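Putative polyphosphate kinase 2 family protein (Arthrobacter aurescens, PDB 3RHF) probably acts as a polyphosphate kinase, transferring phosphate between polyphosphate and a nucleotide on a P-loop NTPase-type scaffold. Local coordinates at residues W123-Q128 against R140-D145; L57-E62 against L270-A275; I198-D203 against R212-E217. All coordinates share one frame; numbering follows the deposited sequence.

Contact 1 of 3, residues W123-Q128 against R140-D145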
loop_
_atom_site.group_PDB
_atom_site.type_symbol
_atom_site.label_atom_id
_atom_site.label_comp_id
_atom_site.label_asym_id
_atom_site.label_seq_id
_atom_site.Cartn_x
_atom_site.Cartn_y
_atom_site.Cartn_z
ATOM N N TRP A 123 21.686 11.384 -1.929
ATOM C CA TRP A 123 21.400 10.982 -3.291
ATOM C C TRP A 123 20.259 9.968 -3.266
ATOM O O TRP A 123 19.277 10.121 -3.975
ATOM C CB TRP A 123 22.645 10.413 -3.944
ATOM C CG TRP A 123 22.488 9.829 -5.320
ATOM C CD1 TRP A 123 22.448 10.520 -6.498
ATOM C CD2 TRP A 123 22.431 8.442 -5.671
ATOM N NE1 TRP A 123 22.305 9.637 -7.560
ATOM C CE2 TRP A 123 22.302 8.364 -7.070
ATOM C CE3 TRP A 123 22.446 7.262 -4.934
ATOM C CZ2 TRP A 123 22.242 7.166 -7.745
ATOM C CZ3 TRP A 123 22.369 6.056 -5.605
ATOM C CH2 TRP A 123 22.259 6.017 -6.998
ATOM N N ARG A 124 20.344 8.954 -2.401
ATOM C CA ARG A 124 19.314 7.911 -2.397
ATOM C C ARG A 124 17.967 8.399 -1.915
ATOM O O ARG A 124 16.948 7.837 -2.278
ATOM C CB ARG A 124 19.762 6.710 -1.591
ATOM C CG ARG A 124 19.933 6.974 -0.104
ATOM C CD ARG A 124 20.282 5.693 0.571
ATOM N NE ARG A 124 20.189 5.726 2.018
ATOM C CZ ARG A 124 19.933 4.638 2.757
ATOM N NH1 ARG A 124 19.712 3.422 2.195
ATOM N NH2 ARG A 124 19.849 4.759 4.069
ATOM N N ILE A 125 17.972 9.471 -1.141
ATOM C CA ILE A 125 16.767 10.009 -0.606
ATOM C C ILE A 125 16.011 10.831 -1.639
ATOM O O ILE A 125 14.773 10.679 -1.774
ATOM C CB ILE A 125 17.016 10.896 0.618
ATOM C CG1 ILE A 125 17.981 10.253 1.633
ATOM C CG2 ILE A 125 15.655 11.156 1.320
ATOM C CD1 ILE A 125 17.449 8.937 2.267
ATOM N N GLU A 126 16.748 11.706 -2.340
ATOM C CA GLU A 126 16.221 12.537 -3.426
ATOM C C GLU A 126 15.580 11.703 -4.516
ATOM O O GLU A 126 14.585 12.131 -5.088
ATOM C CB GLU A 126 17.292 13.395 -4.116
ATOM C CG GLU A 126 18.031 14.375 -3.188
ATOM C CD GLU A 126 18.062 15.822 -3.718
ATOM O OE1 GLU A 126 17.004 16.293 -4.262
ATOM O OE2 GLU A 126 19.138 16.465 -3.564
ATOM N N LYS A 127 16.148 10.540 -4.818
ATOM C CA LYS A 127 15.518 9.700 -5.789
ATOM C C LYS A 127 14.081 9.400 -5.435
ATOM O O LYS A 127 13.295 9.210 -6.317
ATOM C CB LYS A 127 16.221 8.369 -5.940
ATOM C CG LYS A 127 17.646 8.507 -6.300
ATOM C CD LYS A 127 18.130 7.362 -7.220
ATOM C CE LYS A 127 17.933 5.946 -6.662
ATOM N NZ LYS A 127 18.822 5.016 -7.454
ATOM N N GLN A 128 13.759 9.312 -4.147
ATOM C CA GLN A 128 12.469 8.766 -3.720
ATOM C C GLN A 128 11.444 9.797 -3.318
ATOM O O GLN A 128 10.402 9.416 -2.949
ATOM C CB GLN A 128 12.653 7.796 -2.541
ATOM C CG GLN A 128 13.726 6.754 -2.792
ATOM C CD GLN A 128 13.371 5.803 -3.930
ATOM O OE1 GLN A 128 12.224 5.358 -4.050
ATOM N NE2 GLN A 128 14.363 5.471 -4.763
ATOM N N ARG A 140 12.014 5.420 8.093
ATOM C CA ARG A 140 13.387 5.912 8.189
ATOM C C ARG A 140 13.666 6.858 7.025
ATOM O O ARG A 140 12.903 6.888 6.071
ATOM C CB ARG A 140 14.409 4.785 8.252
ATOM C CG ARG A 140 14.213 3.847 9.399
ATOM C CD ARG A 140 15.212 2.726 9.265
ATOM N NE ARG A 140 15.143 1.785 10.365
ATOM C CZ ARG A 140 14.340 0.724 10.429
ATOM N NH1 ARG A 140 14.396 -0.043 11.513
ATOM N NH2 ARG A 140 13.484 0.421 9.443
ATOM N N SER A 141 14.725 7.644 7.144
ATOM C CA SER A 141 14.943 8.761 6.256
ATOM C C SER A 141 16.407 9.229 6.171
ATOM O O SER A 141 17.357 8.479 6.475
ATOM C CB SER A 141 14.095 9.914 6.734
ATOM O OG SER A 141 14.744 10.533 7.814
ATOM N N GLN A 142 16.571 10.462 5.708
ATOM C CA GLN A 142 17.881 11.100 5.626
ATOM C C GLN A 142 18.525 11.312 7.017
ATOM O O GLN A 142 19.751 11.400 7.130
ATOM C CB GLN A 142 17.792 12.428 4.885
ATOM C CG GLN A 142 16.922 13.517 5.545
ATOM C CD GLN A 142 15.480 13.446 5.136
ATOM O OE1 GLN A 142 15.024 12.400 4.633
ATOM N NE2 GLN A 142 14.728 14.560 5.349
ATOM N N TYR A 143 17.694 11.348 8.051
ATOM C CA TYR A 143 18.140 11.513 9.403
ATOM C C TYR A 143 18.959 10.345 9.928
ATOM O O TYR A 143 19.791 10.542 10.826
ATOM C CB TYR A 143 16.946 11.821 10.315
ATOM C CG TYR A 143 16.448 13.234 10.035
ATOM C CD1 TYR A 143 17.029 14.321 10.637
ATOM C CD2 TYR A 143 15.431 13.468 9.123
ATOM C CE1 TYR A 143 16.578 15.641 10.363
ATOM C CE2 TYR A 143 14.979 14.758 8.836
ATOM C CZ TYR A 143 15.570 15.845 9.447
ATOM O OH TYR A 143 15.106 17.111 9.163
ATOM N N GLU A 144 18.774 9.154 9.372
ATOM C CA GLU A 144 19.569 8.022 9.814
ATOM C C GLU A 144 21.037 8.399 9.786
ATOM O O GLU A 144 21.823 7.955 10.673
ATOM C CB GLU A 144 19.360 6.775 8.963
ATOM C CG GLU A 144 17.986 6.143 9.133
ATOM C CD GLU A 144 17.796 5.469 10.480
ATOM O OE1 GLU A 144 18.371 4.398 10.690
ATOM O OE2 GLU A 144 17.057 5.980 11.334
ATOM N N ASP A 145 21.400 9.249 8.806
ATOM C CA ASP A 145 22.794 9.611 8.610
ATOM C C ASP A 145 23.301 10.647 9.598
ATOM O O ASP A 145 24.463 10.954 9.563
ATOM C CB ASP A 145 23.034 10.046 7.182
ATOM C CG ASP A 145 22.835 8.909 6.213
ATOM O OD1 ASP A 145 23.695 7.997 6.197
ATOM O OD2 ASP A 145 21.824 8.915 5.474
HETATM O O HOH W 1 21.527 7.820 3.002
HETATM O O HOH W 2 19.662 7.202 5.531
#
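Ile125, on the short helix 123-126, faces Gln142 in a turn of helical backbone angles that follows strand 135-139, and the two CA atoms stand 6.4 Å apart. The side chains of this pair cross at about a right angle. CG1 of Ile125 meets CB of Gln142 at 3.9 Å, while its CD1 lies against the Ser141-Gln142 peptide, 3.9 Å from Gln142 N. The amide end is brought back by a bend at chi2 (-88°) of Gln142, which sets OE1 3.6 Å from Ile125 CG2. Phe138 of strand 135-139 and Phe170 of helix 157-176 also touch Ile125, making this a buried junction in the three-layer alpha/beta/alpha sandwich, at the point where the chain leaves an inner strand, 135-139, of the parallel sheet. The turn itself is an ST turn, with Ser141 OG accepting from Tyr143 N at 3.1 Å (N-H...O 163°); OG is bonded to Gln81 as well. Polar contact across the interface is carried by water alone. One water links Arg124 NE, 2.7 Å away, to Asp145 OD2. A second lies at the edge of the guanidinium, in its plane, 2.9 Å from NH2 of Arg124, and within hydrogen-bonding distance of Ser141 O and Asp145 OD2. On its remaining amino group, NH1, Arg124 is held directly by Glu116 and the carbonyl of Lys110.

Contact 2 of 3, residues L57-E62 against L270-A275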
loop_
_atom_site.group_PDB
_atom_site.type_symbol
_atom_site.label_atom_id
_atom_site.label_comp_id
_atom_site.label_asym_id
_atom_site.label_seq_id
_atom_site.Cartn_x
_atom_site.Cartn_y
_atom_site.Cartn_z
ATOM N N LEU A 57 -8.866 10.843 5.569
ATOM C CA LEU A 57 -7.599 10.753 4.888
ATOM C C LEU A 57 -7.798 10.229 3.453
ATOM O O LEU A 57 -7.244 10.785 2.532
ATOM C CB LEU A 57 -6.651 9.859 5.680
ATOM C CG LEU A 57 -5.175 9.781 5.265
ATOM C CD1 LEU A 57 -4.526 11.125 5.372
ATOM C CD2 LEU A 57 -4.322 8.762 6.120
ATOM N N ALA A 58 -8.624 9.194 3.278
ATOM C CA ALA A 58 -8.938 8.667 1.940
ATOM C C ALA A 58 -9.496 9.786 1.033
ATOM O O ALA A 58 -9.077 9.958 -0.083
ATOM C CB ALA A 58 -9.905 7.494 2.022
ATOM N N GLU A 59 -10.408 10.585 1.542
ATOM C CA GLU A 59 -10.936 11.670 0.749
ATOM C C GLU A 59 -9.845 12.676 0.447
ATOM O O GLU A 59 -9.697 13.089 -0.671
ATOM C CB GLU A 59 -12.138 12.341 1.406
ATOM C CG GLU A 59 -12.564 13.613 0.693
ATOM C CD GLU A 59 -13.980 14.134 1.040
ATOM O OE1 GLU A 59 -14.598 13.705 2.051
ATOM O OE2 GLU A 59 -14.490 15.007 0.277
ATOM N N LEU A 60 -9.074 13.087 1.429
ATOM C CA LEU A 60 -8.158 14.182 1.184
ATOM C C LEU A 60 -6.927 13.783 0.334
ATOM O O LEU A 60 -6.376 14.593 -0.372
ATOM C CB LEU A 60 -7.716 14.791 2.485
ATOM C CG LEU A 60 -8.616 15.790 3.188
ATOM C CD1 LEU A 60 -8.044 15.949 4.542
ATOM C CD2 LEU A 60 -8.626 17.090 2.442
ATOM N N GLN A 61 -6.535 12.534 0.373
ATOM C CA GLN A 61 -5.457 12.077 -0.454
ATOM C C GLN A 61 -5.955 11.970 -1.890
ATOM O O GLN A 61 -5.253 12.281 -2.819
ATOM C CB GLN A 61 -4.901 10.742 0.078
ATOM C CG GLN A 61 -3.906 10.031 -0.800
ATOM C CD GLN A 61 -4.556 9.122 -1.837
ATOM O OE1 GLN A 61 -5.323 8.210 -1.499
ATOM N NE2 GLN A 61 -4.254 9.375 -3.128
ATOM N N GLU A 62 -7.180 11.526 -2.056
ATOM C CA GLU A 62 -7.737 11.362 -3.363
ATOM C C GLU A 62 -7.846 12.700 -4.038
ATOM O O GLU A 62 -7.601 12.778 -5.213
ATOM C CB GLU A 62 -9.082 10.683 -3.317
ATOM C CG GLU A 62 -9.665 10.489 -4.715
ATOM C CD GLU A 62 -10.903 9.542 -4.788
ATOM O OE1 GLU A 62 -10.681 8.291 -4.847
ATOM O OE2 GLU A 62 -12.068 10.048 -4.856
ATOM N N LEU A 270 -7.252 21.904 -0.869
ATOM C CA LEU A 270 -7.547 20.964 -1.937
ATOM C C LEU A 270 -9.075 20.936 -2.172
ATOM O O LEU A 270 -9.853 21.023 -1.252
ATOM C CB LEU A 270 -7.017 19.543 -1.578
ATOM C CG LEU A 270 -5.528 19.383 -1.180
ATOM C CD1 LEU A 270 -5.119 17.935 -0.829
ATOM C CD2 LEU A 270 -4.625 19.929 -2.295
ATOM N N ASP A 271 -9.463 20.882 -3.434
ATOM C CA ASP A 271 -10.802 20.551 -3.816
ATOM C C ASP A 271 -10.719 19.764 -5.091
ATOM O O ASP A 271 -9.696 19.725 -5.736
ATOM C CB ASP A 271 -11.689 21.793 -4.058
ATOM C CG ASP A 271 -13.221 21.488 -3.816
ATOM O OD1 ASP A 271 -13.611 20.296 -3.587
ATOM O OD2 ASP A 271 -14.036 22.438 -3.863
ATOM N N TRP A 272 -11.829 19.169 -5.449
ATOM C CA TRP A 272 -11.942 18.396 -6.651
ATOM C C TRP A 272 -11.824 19.277 -7.862
ATOM O O TRP A 272 -12.436 20.344 -7.922
ATOM C CB TRP A 272 -13.313 17.720 -6.706
ATOM C CG TRP A 272 -13.587 16.856 -5.522
ATOM C CD1 TRP A 272 -14.498 17.077 -4.550
ATOM C CD2 TRP A 272 -12.941 15.622 -5.205
ATOM N NE1 TRP A 272 -14.470 16.051 -3.649
ATOM C CE2 TRP A 272 -13.531 15.140 -4.038
ATOM C CE3 TRP A 272 -11.941 14.872 -5.816
ATOM C CZ2 TRP A 272 -13.143 13.958 -3.447
ATOM C CZ3 TRP A 272 -11.542 13.702 -5.227
ATOM C CH2 TRP A 272 -12.138 13.255 -4.052
ATOM N N PRO A 273 -11.070 18.811 -8.852
ATOM C CA PRO A 273 -10.982 19.535 -10.131
ATOM C C PRO A 273 -12.298 19.599 -10.893
ATOM O O PRO A 273 -13.068 18.635 -10.898
ATOM C CB PRO A 273 -9.948 18.734 -10.940
ATOM C CG PRO A 273 -9.248 17.897 -9.942
ATOM C CD PRO A 273 -10.221 17.622 -8.828
ATOM N N LYS A 274 -12.546 20.752 -11.484
ATOM C CA LYS A 274 -13.612 20.935 -12.475
ATOM C C LYS A 274 -13.331 20.091 -13.716
ATOM O O LYS A 274 -12.208 19.849 -14.061
ATOM C CB LYS A 274 -13.692 22.423 -12.924
ATOM C CG LYS A 274 -13.922 23.504 -11.830
ATOM C CD LYS A 274 -14.977 23.079 -10.760
ATOM C CE LYS A 274 -15.701 24.318 -10.150
ATOM N NZ LYS A 274 -16.380 23.985 -8.844
ATOM N N ALA A 275 -14.373 19.681 -14.403
ATOM C CA ALA A 275 -14.242 18.978 -15.674
ATOM C C ALA A 275 -13.476 19.839 -16.656
ATOM O O ALA A 275 -13.728 21.008 -16.763
ATOM C CB ALA A 275 -15.605 18.664 -16.204
#
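Trp272 lies beside the helix segment 57-62 with CH2 and CZ3 of its indole against Glu62 and the NE1-CZ2 side toward Glu59, two side chains that reach it in different ways. With CG opposite the carbonyl carbon (chi1 -57°), the ring swings toward the helix. Glu62 comes to the far rim: its CG lies in the ring plane at the edge, 3.8 Å from Trp272 CH2, and its carboxylate is tilted steeply, at 61° to the indole. Glu62 OE2 is thereby brought to 3.3 Å from Trp272 CH2, approaching obliquely. Glu59 crosses the indole at about a right angle, yet its carboxylate is only 21° from the ring plane. Its OE2 is 4.1 Å from NE1 of Trp272, a separation at which no hydrogen bond forms. Two residues earlier in the loop, Leu270 points at the helix and sets CD1 3.6 Å from the carbonyl oxygen of Leu60, while also packing on Leu64. The segment 270-275 runs from helix 250-266 toward the C-terminal helix 279-287, so the contact lays the start of the C-terminal tail along helix 43-69. It also adjoins the dimer interface: Trp208 of the second subunit meets the Trp272 ring with planes nearly parallel. Were the indole replaced by an alanine here, CG of Glu62 and Trp208 of the second subunit would probably lose the surface they share, opening a gap between tail, helix and dimer mate. Both carboxylates stand obliquely to the indole without a hydrogen bond to it, so cohesion here probably rests on van der Waals packing, of which Glu62 CG at the ring edge is the clear part.

Contact 3 of 3, residues I198-D203 against R212-E217. With PO4 (phosphate ion), chain H.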
loop_
_atom_site.group_PDB
_atom_site.type_symbol
_atom_site.label_atom_id
_atom_site.label_comp_id
_atom_site.label_asym_id
_atom_site.label_seq_id
_atom_site.Cartn_x
_atom_site.Cartn_y
_atom_site.Cartn_z
ATOM N N ILE A 198 10.469 -8.233 25.047
ATOM C CA ILE A 198 10.041 -9.382 25.830
ATOM C C ILE A 198 8.776 -9.985 25.254
ATOM O O ILE A 198 8.662 -11.198 25.137
ATOM C CB ILE A 198 9.795 -9.019 27.299
ATOM C CG1 ILE A 198 11.110 -8.924 28.058
ATOM C CG2 ILE A 198 8.925 -10.089 27.975
ATOM C CD1 ILE A 198 10.947 -8.231 29.471
ATOM N N ALA A 199 7.817 -9.125 24.900
ATOM C CA ALA A 199 6.576 -9.604 24.252
ATOM C C ALA A 199 6.860 -10.346 22.931
ATOM O O ALA A 199 6.221 -11.355 22.630
ATOM C CB ALA A 199 5.561 -8.493 24.085
ATOM N N ARG A 200 7.869 -9.947 22.178
ATOM C CA ARG A 200 8.176 -10.749 20.987
ATOM C C ARG A 200 8.659 -12.147 21.337
ATOM O O ARG A 200 8.288 -13.144 20.679
ATOM C CB ARG A 200 9.208 -10.072 20.127
ATOM C CG ARG A 200 8.732 -8.742 19.673
ATOM C CD ARG A 200 9.571 -8.227 18.576
ATOM N NE ARG A 200 9.015 -7.029 17.974
ATOM C CZ ARG A 200 9.744 -6.221 17.220
ATOM N NH1 ARG A 200 11.032 -6.493 17.038
ATOM N NH2 ARG A 200 9.204 -5.139 16.663
ATOM N N LEU A 201 9.489 -12.240 22.369
ATOM C CA LEU A 201 9.990 -13.552 22.790
ATOM C C LEU A 201 8.881 -14.438 23.406
ATOM O O LEU A 201 8.855 -15.633 23.175
ATOM C CB LEU A 201 11.163 -13.341 23.719
ATOM C CG LEU A 201 12.309 -12.592 23.049
ATOM C CD1 LEU A 201 13.386 -12.193 24.018
ATOM C CD2 LEU A 201 12.875 -13.454 21.932
ATOM N N ASP A 202 7.935 -13.830 24.132
ATOM C CA ASP A 202 6.795 -14.548 24.725
ATOM C C ASP A 202 5.686 -14.950 23.712
ATOM O O ASP A 202 4.854 -15.786 24.007
ATOM C CB ASP A 202 6.167 -13.714 25.861
ATOM C CG ASP A 202 7.081 -13.581 27.110
ATOM O OD1 ASP A 202 8.129 -14.275 27.236
ATOM O OD2 ASP A 202 6.755 -12.751 27.989
ATOM N N ASP A 203 5.659 -14.370 22.516
ATOM C CA ASP A 203 4.636 -14.749 21.546
ATOM C C ASP A 203 5.295 -15.454 20.399
ATOM O O ASP A 203 6.059 -14.838 19.691
ATOM C CB ASP A 203 3.911 -13.514 21.048
ATOM C CG ASP A 203 2.763 -13.829 20.151
ATOM O OD1 ASP A 203 2.626 -14.980 19.713
ATOM O OD2 ASP A 203 1.983 -12.900 19.877
ATOM N N ARG A 212 18.521 -9.849 17.689
ATOM C CA ARG A 212 19.534 -9.598 18.694
ATOM C C ARG A 212 20.051 -8.166 18.572
ATOM O O ARG A 212 20.356 -7.533 19.586
ATOM C CB ARG A 212 20.703 -10.569 18.539
ATOM C CG ARG A 212 22.019 -10.131 19.252
ATOM C CD ARG A 212 21.916 -10.140 20.787
ATOM N NE ARG A 212 21.714 -11.488 21.312
ATOM C CZ ARG A 212 22.661 -12.424 21.411
ATOM N NH1 ARG A 212 23.911 -12.167 21.042
ATOM N NH2 ARG A 212 22.357 -13.633 21.888
ATOM N N GLY A 213 20.167 -7.675 17.334
ATOM C CA GLY A 213 20.567 -6.305 17.073
ATOM C C GLY A 213 19.823 -5.240 17.873
ATOM O O GLY A 213 20.397 -4.182 18.186
ATOM N N ASP A 214 18.558 -5.491 18.207
ATOM C CA ASP A 214 17.803 -4.545 19.025
ATOM C C ASP A 214 18.255 -4.557 20.478
ATOM O O ASP A 214 18.177 -3.547 21.167
ATOM C CB ASP A 214 16.286 -4.828 18.959
ATOM C CG ASP A 214 15.672 -4.497 17.598
ATOM O OD1 ASP A 214 16.131 -3.554 16.932
ATOM O OD2 ASP A 214 14.725 -5.187 17.203
ATOM N N LEU A 215 18.701 -5.702 20.955
ATOM C CA LEU A 215 19.215 -5.793 22.309
ATOM C C LEU A 215 20.597 -5.090 22.369
ATOM O O LEU A 215 20.826 -4.241 23.237
ATOM C CB LEU A 215 19.284 -7.265 22.756
ATOM C CG LEU A 215 19.877 -7.589 24.129
ATOM C CD1 LEU A 215 19.180 -6.770 25.206
ATOM C CD2 LEU A 215 19.779 -9.062 24.425
ATOM N N ALA A 216 21.487 -5.433 21.424
ATOM C CA ALA A 216 22.766 -4.734 21.240
ATOM C C ALA A 216 22.603 -3.238 21.476
ATOM O O ALA A 216 23.241 -2.671 22.345
ATOM C CB ALA A 216 23.334 -4.986 19.826
ATOM N N GLU A 217 21.709 -2.605 20.737
ATOM C CA GLU A 217 21.652 -1.150 20.715
ATOM C C GLU A 217 21.018 -0.523 21.955
ATOM O O GLU A 217 21.142 0.681 22.130
ATOM C CB GLU A 217 20.954 -0.646 19.441
ATOM C CG GLU A 217 21.560 -1.177 18.113
ATOM C CD GLU A 217 22.565 -0.236 17.414
ATOM O OE1 GLU A 217 23.222 0.605 18.074
ATOM O OE2 GLU A 217 22.693 -0.356 16.176
HETATM P P PO4 H . 5.082 -6.038 17.126
HETATM O O1 PO4 H . 6.206 -6.777 17.858
HETATM O O2 PO4 H . 4.290 -7.076 16.355
HETATM O O3 PO4 H . 4.053 -5.428 18.066
HETATM O O4 PO4 H . 5.692 -4.919 16.278
HETATM O O HOH W 3 13.467 -7.415 17.863
#
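Arg200 and Asp214 reach toward each other from helices 190-202 and 212-218 and form the sole direct link between the two segments. That link is ionic and long: Arg200 NH1 stands 3.9 Å from Asp214 OD2. The side chains cross at about a right angle, and the guanidinium and carboxylate planes are turned 57° apart, so the two groups do not meet as a flat, doubly bonded pair. Water supplies the shorter route. A single molecule donates to Asp214 OD2 at 2.6 Å and accepts from Arg200 NH1 at 2.7 Å, the second of these bonds being weak. Hydrogen bonding to an anion occupies another part of the arginine. The chain is extended from CG to NE, carrying the guanidinium well clear of its helix, and NE gives a bond to O1 of a phosphate ion at 2.8 Å, with an N-H...O angle of 159°. This oxygen lies at the guanidinium edge, in its plane. Lys209 bonds to the same phosphate, and a further phosphate lies near the Arg200 side chain. Though probably taken up from the crystallisation liquor, such ions are consistent with an anion-binding pocket, as expected near the active site of a P-loop kinase. OD1 of Asp214 and OD2 of Asp84, which lies just after strand 75-82, are two acidic oxygens brought close, a like-charge pair. Beyond these, the second subunit contributes salt bridges to both helices, from its Glu282 to Arg212 and from its Arg283 to Asp202. The single positive charge of Arg200 is thus probably shared between phosphate on one flank and carboxylate on another, with NE and NH1 serving different partners, an arrangement likely to fix the rotation of the guanidinium.

How the contacts relate
Contacts 1 and 3 follow one another along the chain, and both fall within the long span that contact 2 closes by bringing residues 270-275 back to helix 43-69. Contact 1 lies nearest the chain's centre, against the parallel sheet. Contact 3 is centred about 27 Å from it, their nearest atoms being about 7 Å apart; Asp84 lies between the two regions, salt-bridged to Arg140 and with a carboxylate oxygen close to that of Asp214, a pair of like charges. Contact 2 is centred about 43 Å from contact 3, across the chain's centre, yet both touch the second subunit. The dimer thus joins them: Trp208, between the segments of contact 3, packs on Trp272 of the partner chain.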